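Local coordinates for hypothetical sugar ABC-transporter sugar binding protein (Arthrobacter globiformis, PDB 7BVT) that binds the sugar cyclic alpha-maltosyl-1,6-maltose and probably delivers it to an ABC transporter for uptake into the bacterium, at residues G26-T31 with D309-D314; D49-S54 with V58-S63. All blocks are in the same frame, centred on the assembly; numbering follows the deposited sequence.

Contact 1 of 2, residues G26-T31 with D309-D314; sequences GPVEVT and DDAAAD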
ATOM      1  N   GLY A  26      11.556  21.380 -32.056  1.00 59.64           N
ATOM      2  CA  GLY A  26      10.377  20.706 -31.396  1.00 58.06           C
ATOM      3  C   GLY A  26      10.749  20.131 -30.030  1.00 48.81           C
ATOM      4  O   GLY A  26      11.916  20.130 -29.643  1.00 50.02           O
ATOM      5  N   PRO A  27       9.773  19.689 -29.216  1.00 45.15           N
ATOM      6  CA  PRO A  27      10.073  19.219 -27.853  1.00 42.04           C
ATOM      7  C   PRO A  27      10.858  17.903 -27.755  1.00 37.85           C
ATOM      8  O   PRO A  27      10.906  17.128 -28.689  1.00 37.82           O
ATOM      9  CB  PRO A  27       8.682  19.046 -27.237  1.00 43.17           C
ATOM     10  CG  PRO A  27       7.797  18.764 -28.440  1.00 48.61           C
ATOM     11  CD  PRO A  27       8.335  19.691 -29.516  1.00 47.01           C
ATOM     12  N   VAL A  28      11.479  17.661 -26.603  1.00 31.19           N
ATOM     13  CA  VAL A  28      12.021  16.314 -26.278  1.00 28.03           C
ATOM     14  C   VAL A  28      10.809  15.392 -26.068  1.00 30.71           C
ATOM     15  O   VAL A  28       9.924  15.755 -25.240  1.00 28.23           O
ATOM     16  CB  VAL A  28      12.922  16.339 -25.027  1.00 30.85           C
ATOM     17  CG1 VAL A  28      13.400  14.928 -24.643  1.00 31.26           C
ATOM     18  CG2 VAL A  28      14.099  17.292 -25.174  1.00 34.45           C
ATOM     19  N   GLU A  29      10.750  14.277 -26.789  1.00 27.14           N
ATOM     20  CA  GLU A  29       9.625  13.314 -26.708  1.00 30.24           C
ATOM     21  C   GLU A  29       9.923  12.349 -25.568  1.00 28.39           C
ATOM     22  O   GLU A  29      11.019  11.797 -25.539  1.00 27.99           O
ATOM     23  CB  GLU A  29       9.454  12.562 -28.026  1.00 39.01           C
ATOM     24  CG  GLU A  29       9.293  13.512 -29.202  1.00 40.89           C
ATOM     25  CD  GLU A  29       7.921  14.144 -29.339  1.00 42.56           C
ATOM     26  OE1 GLU A  29       6.975  13.647 -28.678  1.00 40.34           O
ATOM     27  OE2 GLU A  29       7.786  15.134 -30.121  1.00 46.68           O
ATOM     28  N   VAL A  30       8.994  12.218 -24.634  1.00 25.58           N
ATOM     29  CA  VAL A  30       9.150  11.387 -23.422  1.00 22.19           C
ATOM     30  C   VAL A  30       7.939  10.460 -23.379  1.00 20.43           C
ATOM     31  O   VAL A  30       6.790  10.921 -23.378  1.00 23.52           O
ATOM     32  CB  VAL A  30       9.276  12.293 -22.179  1.00 21.56           C
ATOM     33  CG1 VAL A  30       9.175  11.517 -20.868  1.00 24.87           C
ATOM     34  CG2 VAL A  30      10.563  13.099 -22.185  1.00 21.79           C
ATOM     35  N   THR A  31       8.218   9.188 -23.329  1.00 19.40           N
ATOM     36  CA  THR A  31       7.158   8.180 -23.230  1.00 20.60           C
ATOM     37  C   THR A  31       6.923   7.779 -21.768  1.00 20.65           C
ATOM     38  O   THR A  31       7.898   7.626 -21.029  1.00 20.87           O
ATOM     39  CB  THR A  31       7.474   6.983 -24.093  1.00 23.04           C
ATOM     40  OG1 THR A  31       8.712   6.410 -23.687  1.00 25.81           O
ATOM     41  CG2 THR A  31       7.488   7.394 -25.561  1.00 24.07           C
ATOM     42  N   ASP A 309      17.022  12.154 -19.510  1.00 25.69           N
ATOM     43  CA  ASP A 309      16.646  11.911 -18.088  1.00 24.16           C
ATOM     44  C   ASP A 309      16.072  13.206 -17.498  1.00 24.06           C
ATOM     45  O   ASP A 309      15.046  13.168 -16.769  1.00 22.87           O
ATOM     46  CB  ASP A 309      17.830  11.489 -17.232  1.00 23.97           C
ATOM     47  CG  ASP A 309      18.444  10.199 -17.662  1.00 29.22           C
ATOM     48  OD1 ASP A 309      17.878   9.578 -18.558  1.00 33.18           O
ATOM     49  OD2 ASP A 309      19.515   9.871 -17.104  1.00 31.51           O
ATOM     50  N   ASP A 310      16.707  14.345 -17.770  1.00 25.10           N
ATOM     51  CA  ASP A 310      16.221  15.632 -17.207  1.00 26.09           C
ATOM     52  C   ASP A 310      14.858  16.002 -17.823  1.00 20.43           C
ATOM     53  O   ASP A 310      14.058  16.564 -17.088  1.00 22.83           O
ATOM     54  CB  ASP A 310      17.246  16.753 -17.386  1.00 29.79           C
ATOM     55  CG  ASP A 310      18.473  16.658 -16.489  1.00 34.31           C
ATOM     56  OD1 ASP A 310      18.449  15.917 -15.452  1.00 35.71           O
ATOM     57  OD2 ASP A 310      19.464  17.299 -16.856  1.00 36.53           O
ATOM     58  N   ALA A 311      14.552  15.668 -19.067  1.00 23.20           N
ATOM     59  CA  ALA A 311      13.214  15.940 -19.671  1.00 20.36           C
ATOM     60  C   ALA A 311      12.133  15.146 -18.914  1.00 20.96           C
ATOM     61  O   ALA A 311      11.058  15.695 -18.544  1.00 20.49           O
ATOM     62  CB  ALA A 311      13.197  15.578 -21.139  1.00 23.04           C
ATOM     63  N   ALA A 312      12.410  13.873 -18.681  1.00 20.18           N
ATOM     64  CA  ALA A 312      11.461  12.985 -17.984  1.00 19.28           C
ATOM     65  C   ALA A 312      11.254  13.528 -16.575  1.00 17.98           C
ATOM     66  O   ALA A 312      10.115  13.595 -16.069  1.00 17.55           O
ATOM     67  CB  ALA A 312      12.016  11.591 -17.956  1.00 19.31           C
ATOM     68  N   ALA A 313      12.361  13.831 -15.892  1.00 19.69           N
ATOM     69  CA  ALA A 313      12.276  14.297 -14.491  1.00 19.81           C
ATOM     70  C   ALA A 313      11.576  15.664 -14.422  1.00 19.04           C
ATOM     71  O   ALA A 313      10.975  15.996 -13.406  1.00 21.16           O
ATOM     72  CB  ALA A 313      13.675  14.349 -13.879  1.00 21.53           C
ATOM     73  N   ASP A 314      11.573  16.455 -15.492  1.00 19.85           N
ATOM     74  CA  ASP A 314      10.878  17.761 -15.514  1.00 19.40           C
ATOM     75  C   ASP A 314       9.368  17.506 -15.385  1.00 18.74           C
ATOM     76  O   ASP A 314       8.707  18.212 -14.615  1.00 18.21           O
ATOM     77  CB  ASP A 314      11.166  18.592 -16.765  1.00 20.32           C
ATOM     78  CG  ASP A 314      10.551  19.969 -16.706  1.00 25.26           C
ATOM     79  OD1 ASP A 314      11.115  20.817 -15.965  1.00 27.69           O
ATOM     80  OD2 ASP A 314       9.478  20.196 -17.357  1.00 25.97           O
TER
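Val28 and Val30 meet Ala311 and Ala312 without any flat group between them: no ring, amide or carboxylate takes part, so there are no faces or edges to match, only methyl groups set against one another. Ala311 CB is the atom both valines touch. It lies 3.6 Å from Val28 CG1 and 3.8 Å from Val30 CG2, and thus bears on two valines that alternate along the strand and turn their side chains to the same face. Different branches do the touching. In Val28 the methyl that meets the helix is CG1, placed anti to the backbone N (chi1 176°); Val30 has nearly the same torsion but uses both branches, CG2 against Ala311 and CG1 alongside the next residue, 4.0 Å from Ala312 CA and 4.1 Å from Ala312 CB. This is helix-on-sheet packing in the alpha/beta core of a bacterial solute-binding protein: strand 28-34 runs parallel between strands 58-64 and 86-90, and helix 306-319 lies over it, the two short axes 8.7 Å apart at their closest and inclined by 65°. Small alanines at the interface are consistent with so near an approach. Ala311 is also touched by Val58 of strand 58-64, and Ala312 touches Ile86 of strand 86-90, so the helix spans three neighbouring strands. At the start of the helix segment, Asp310 OD1 forms a salt bridge with Arg109 NH1.

Contact 2 of 2, residues D49-S54 with V58-S63; sequences DTYNAS and VRISAS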
ATOM      1  N   ASP A  49      -2.146  16.411 -20.549  1.00 24.00           N
ATOM      2  CA  ASP A  49      -2.585  17.503 -21.471  1.00 27.51           C
ATOM      3  C   ASP A  49      -2.136  18.843 -20.930  1.00 21.33           C
ATOM      4  O   ASP A  49      -1.574  19.683 -21.729  1.00 25.46           O
ATOM      5  CB  ASP A  49      -4.111  17.567 -21.598  1.00 27.67           C
ATOM      6  CG  ASP A  49      -4.671  16.426 -22.392  1.00 32.60           C
ATOM      7  OD1 ASP A  49      -3.867  15.781 -23.101  1.00 31.27           O
ATOM      8  OD2 ASP A  49      -5.929  16.217 -22.265  1.00 36.70           O
ATOM      9  N   THR A  50      -2.391  19.073 -19.640  1.00 19.51           N
ATOM     10  CA  THR A  50      -2.074  20.308 -18.928  1.00 21.25           C
ATOM     11  C   THR A  50      -0.570  20.560 -19.061  1.00 24.55           C
ATOM     12  O   THR A  50      -0.168  21.672 -19.466  1.00 22.75           O
ATOM     13  CB  THR A  50      -2.596  20.296 -17.498  1.00 22.32           C
ATOM     14  OG1 THR A  50      -4.027  20.215 -17.543  1.00 22.59           O
ATOM     15  CG2 THR A  50      -2.197  21.526 -16.727  1.00 20.74           C
ATOM     16  N   TYR A  51       0.265  19.594 -18.678  1.00 19.50           N
ATOM     17  CA  TYR A  51       1.735  19.762 -18.800  1.00 19.87           C
ATOM     18  C   TYR A  51       2.162  20.064 -20.238  1.00 20.39           C
ATOM     19  O   TYR A  51       2.990  20.978 -20.424  1.00 21.65           O
ATOM     20  CB  TYR A  51       2.427  18.514 -18.249  1.00 18.10           C
ATOM     21  CG  TYR A  51       3.923  18.537 -18.399  1.00 18.27           C
ATOM     22  CD1 TYR A  51       4.701  19.250 -17.521  1.00 19.23           C
ATOM     23  CD2 TYR A  51       4.536  17.876 -19.452  1.00 19.35           C
ATOM     24  CE1 TYR A  51       6.087  19.235 -17.632  1.00 19.70           C
ATOM     25  CE2 TYR A  51       5.919  17.887 -19.580  1.00 18.48           C
ATOM     26  CZ  TYR A  51       6.694  18.551 -18.660  1.00 17.96           C
ATOM     27  OH  TYR A  51       8.066  18.512 -18.817  1.00 19.54           O
ATOM     28  N   ASN A  52       1.663  19.275 -21.184  1.00 20.07           N
ATOM     29  CA  ASN A  52       2.009  19.407 -22.627  1.00 22.78           C
ATOM     30  C   ASN A  52       1.641  20.811 -23.097  1.00 24.93           C
ATOM     31  O   ASN A  52       2.403  21.362 -23.884  1.00 26.05           O
ATOM     32  CB  ASN A  52       1.325  18.315 -23.443  1.00 24.23           C
ATOM     33  CG  ASN A  52       2.121  17.037 -23.367  1.00 23.93           C
ATOM     34  OD1 ASN A  52       3.289  17.038 -22.922  1.00 24.14           O
ATOM     35  ND2 ASN A  52       1.525  15.936 -23.808  1.00 24.79           N
ATOM     36  N   ALA A  53       0.559  21.388 -22.595  1.00 24.81           N
ATOM     37  CA  ALA A  53       0.110  22.683 -23.159  1.00 28.14           C
ATOM     38  C   ALA A  53       0.790  23.836 -22.422  1.00 28.29           C
ATOM     39  O   ALA A  53       0.722  24.975 -22.916  1.00 30.60           O
ATOM     40  CB  ALA A  53      -1.388  22.720 -23.121  1.00 33.33           C
ATOM     41  N   SER A  54       1.550  23.558 -21.359  1.00 22.89           N
ATOM     42  CA  SER A  54       2.091  24.557 -20.416  1.00 22.48           C
ATOM     43  C   SER A  54       3.533  24.919 -20.799  1.00 20.23           C
ATOM     44  O   SER A  54       4.126  25.803 -20.171  1.00 19.47           O
ATOM     45  CB  SER A  54       1.992  24.049 -18.998  1.00 22.02           C
ATOM     46  OG  SER A  54       3.058  23.144 -18.712  1.00 25.69           O
ATOM     47  N   VAL A  58       9.218  19.802 -23.561  1.00 22.84           N
ATOM     48  CA  VAL A  58       8.964  18.354 -23.363  1.00 23.45           C
ATOM     49  C   VAL A  58       7.556  18.059 -23.852  1.00 23.20           C
ATOM     50  O   VAL A  58       6.638  18.825 -23.521  1.00 23.56           O
ATOM     51  CB  VAL A  58       9.140  17.978 -21.885  1.00 23.06           C
ATOM     52  CG1 VAL A  58       8.933  16.493 -21.644  1.00 24.05           C
ATOM     53  CG2 VAL A  58      10.481  18.417 -21.366  1.00 25.92           C
ATOM     54  N   ARG A  59       7.381  16.927 -24.544  1.00 24.13           N
ATOM     55  CA  ARG A  59       6.049  16.393 -24.894  1.00 25.40           C
ATOM     56  C   ARG A  59       5.969  14.972 -24.333  1.00 22.39           C
ATOM     57  O   ARG A  59       6.825  14.124 -24.716  1.00 23.07           O
ATOM     58  CB  ARG A  59       5.797  16.383 -26.405  1.00 29.13           C
ATOM     59  CG  ARG A  59       4.548  15.620 -26.820  1.00 32.39           C
ATOM     60  CD  ARG A  59       4.063  15.917 -28.243  1.00 39.66           C
ATOM     61  NE  ARG A  59       2.706  15.375 -28.464  1.00 48.51           N
ATOM     62  CZ  ARG A  59       1.569  15.903 -27.975  1.00 51.34           C
ATOM     63  NH1 ARG A  59       1.589  17.007 -27.238  1.00 60.56           N
ATOM     64  NH2 ARG A  59       0.405  15.328 -28.228  1.00 52.98           N
ATOM     65  N   ILE A  60       4.989  14.772 -23.450  1.00 22.31           N
ATOM     66  CA  ILE A  60       4.723  13.474 -22.788  1.00 21.80           C
ATOM     67  C   ILE A  60       3.721  12.716 -23.657  1.00 20.78           C
ATOM     68  O   ILE A  60       2.656  13.293 -23.990  1.00 23.00           O
ATOM     69  CB  ILE A  60       4.164  13.660 -21.365  1.00 23.02           C
ATOM     70  CG1 ILE A  60       5.189  14.315 -20.421  1.00 24.27           C
ATOM     71  CG2 ILE A  60       3.645  12.307 -20.846  1.00 21.47           C
ATOM     72  CD1 ILE A  60       6.376  13.444 -20.068  1.00 24.63           C
ATOM     73  N   SER A  61       4.068  11.488 -23.981  1.00 22.53           N
ATOM     74  CA  SER A  61       3.188  10.507 -24.643  1.00 24.98           C
ATOM     75  C   SER A  61       2.968   9.373 -23.664  1.00 21.42           C
ATOM     76  O   SER A  61       3.872   8.587 -23.493  1.00 21.46           O
ATOM     77  CB  SER A  61       3.748   9.987 -25.935  1.00 26.58           C
ATOM     78  OG  SER A  61       3.830  11.051 -26.852  1.00 29.37           O
ATOM     79  N   ALA A  62       1.765   9.303 -23.138  1.00 22.64           N
ATOM     80  CA  ALA A  62       1.388   8.310 -22.121  1.00 21.73           C
ATOM     81  C   ALA A  62       0.668   7.175 -22.822  1.00 26.09           C
ATOM     82  O   ALA A  62      -0.169   7.509 -23.700  1.00 25.41           O
ATOM     83  CB  ALA A  62       0.539   8.979 -21.100  1.00 22.27           C
ATOM     84  N   SER A  63       0.943   5.942 -22.422  1.00 22.77           N
ATOM     85  CA  SER A  63       0.218   4.712 -22.859  1.00 24.57           C
ATOM     86  C   SER A  63      -0.151   3.847 -21.656  1.00 25.58           C
ATOM     87  O   SER A  63       0.689   3.646 -20.739  1.00 21.92           O
ATOM     88  CB  SER A  63       1.006   3.948 -23.842  1.00 25.33           C
ATOM     89  OG  SER A  63       1.351   4.781 -24.945  1.00 27.90           O
TER
HETATM   90  O   HOH W   1       4.917  20.076 -25.069  1.00 31.84           O
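Tyr51 turns its ring to Val58 and Ile60 while its carbonyl O is gripped by Ser54 and Gln55: Ser54 OG donates to Tyr51 O over 2.8 Å, Ser54 N reaches the same oxygen from the same face of the carbonyl plane, and Gln55 NE2 adds a further bond. Across the contact Asn52 carries the polar work. Its OD1 accepts from Ile60 N at 2.9 Å, in the carbonyl plane on a lone pair and almost perfectly straight (176°). Its ND2 donates to Ile60 O, also at 2.9 Å and 168°, with that oxygen lying in the amide plane. Together the two bonds fix the rotation of the amide about CB-CG and show which end is the oxygen. Arg59 and Ser61 pair with strand 28-34, which leaves the N and O of Ile60 facing the other side, where the Asn52 amide stands in for a neighbouring strand. With an alanine here, Ile60 N and Ile60 O would probably lose their side-chain mates, and this end of helix 38-53 its polar tie to the strand. A water lies 2.6 Å from Val58 O and 3.1 Å from Asn52 O. On the Tyr51 side the contact is apolar. The Tyr51 ring leaves the helix trans to its main-chain nitrogen (chi1 176°), which carries it to the strand: Val58 CG1 lies at its edge, 3.9 Å from CE2, and Ile60 CG1 is 3.7 Å from CE2. Tyr51 OH goes on to hydrogen-bond Asp314 OD2 of helix 306-319, and Phe315 meets the ring edge-to-face. Within this beta-alpha-beta unit, matched donors and acceptors thus set the register of helix against strand, whereas the apolar contacts of the ring, less directional, supply close packing.

From the N terminus the chain enters strand 28-34, the first half of contact 1, then runs through helix 38-53 and turns back into strand 58-64. Contact 2 closes that short turn, with only three residues between its segments, and falls wholly within the 277-residue excursion that ends when helix 306-319 completes contact 1. The two loops therefore nest and do not cross. The centres of contacts 1 and 2 are about 10 Å apart. Strands 28-34 and 58-64 are parallel neighbours, joined by Val30 O and Ser61 N at 2.8 Å. Side chains from both strands touch helix 306-319, so helices 38-53 and 306-319 pack on the same face of the sheet.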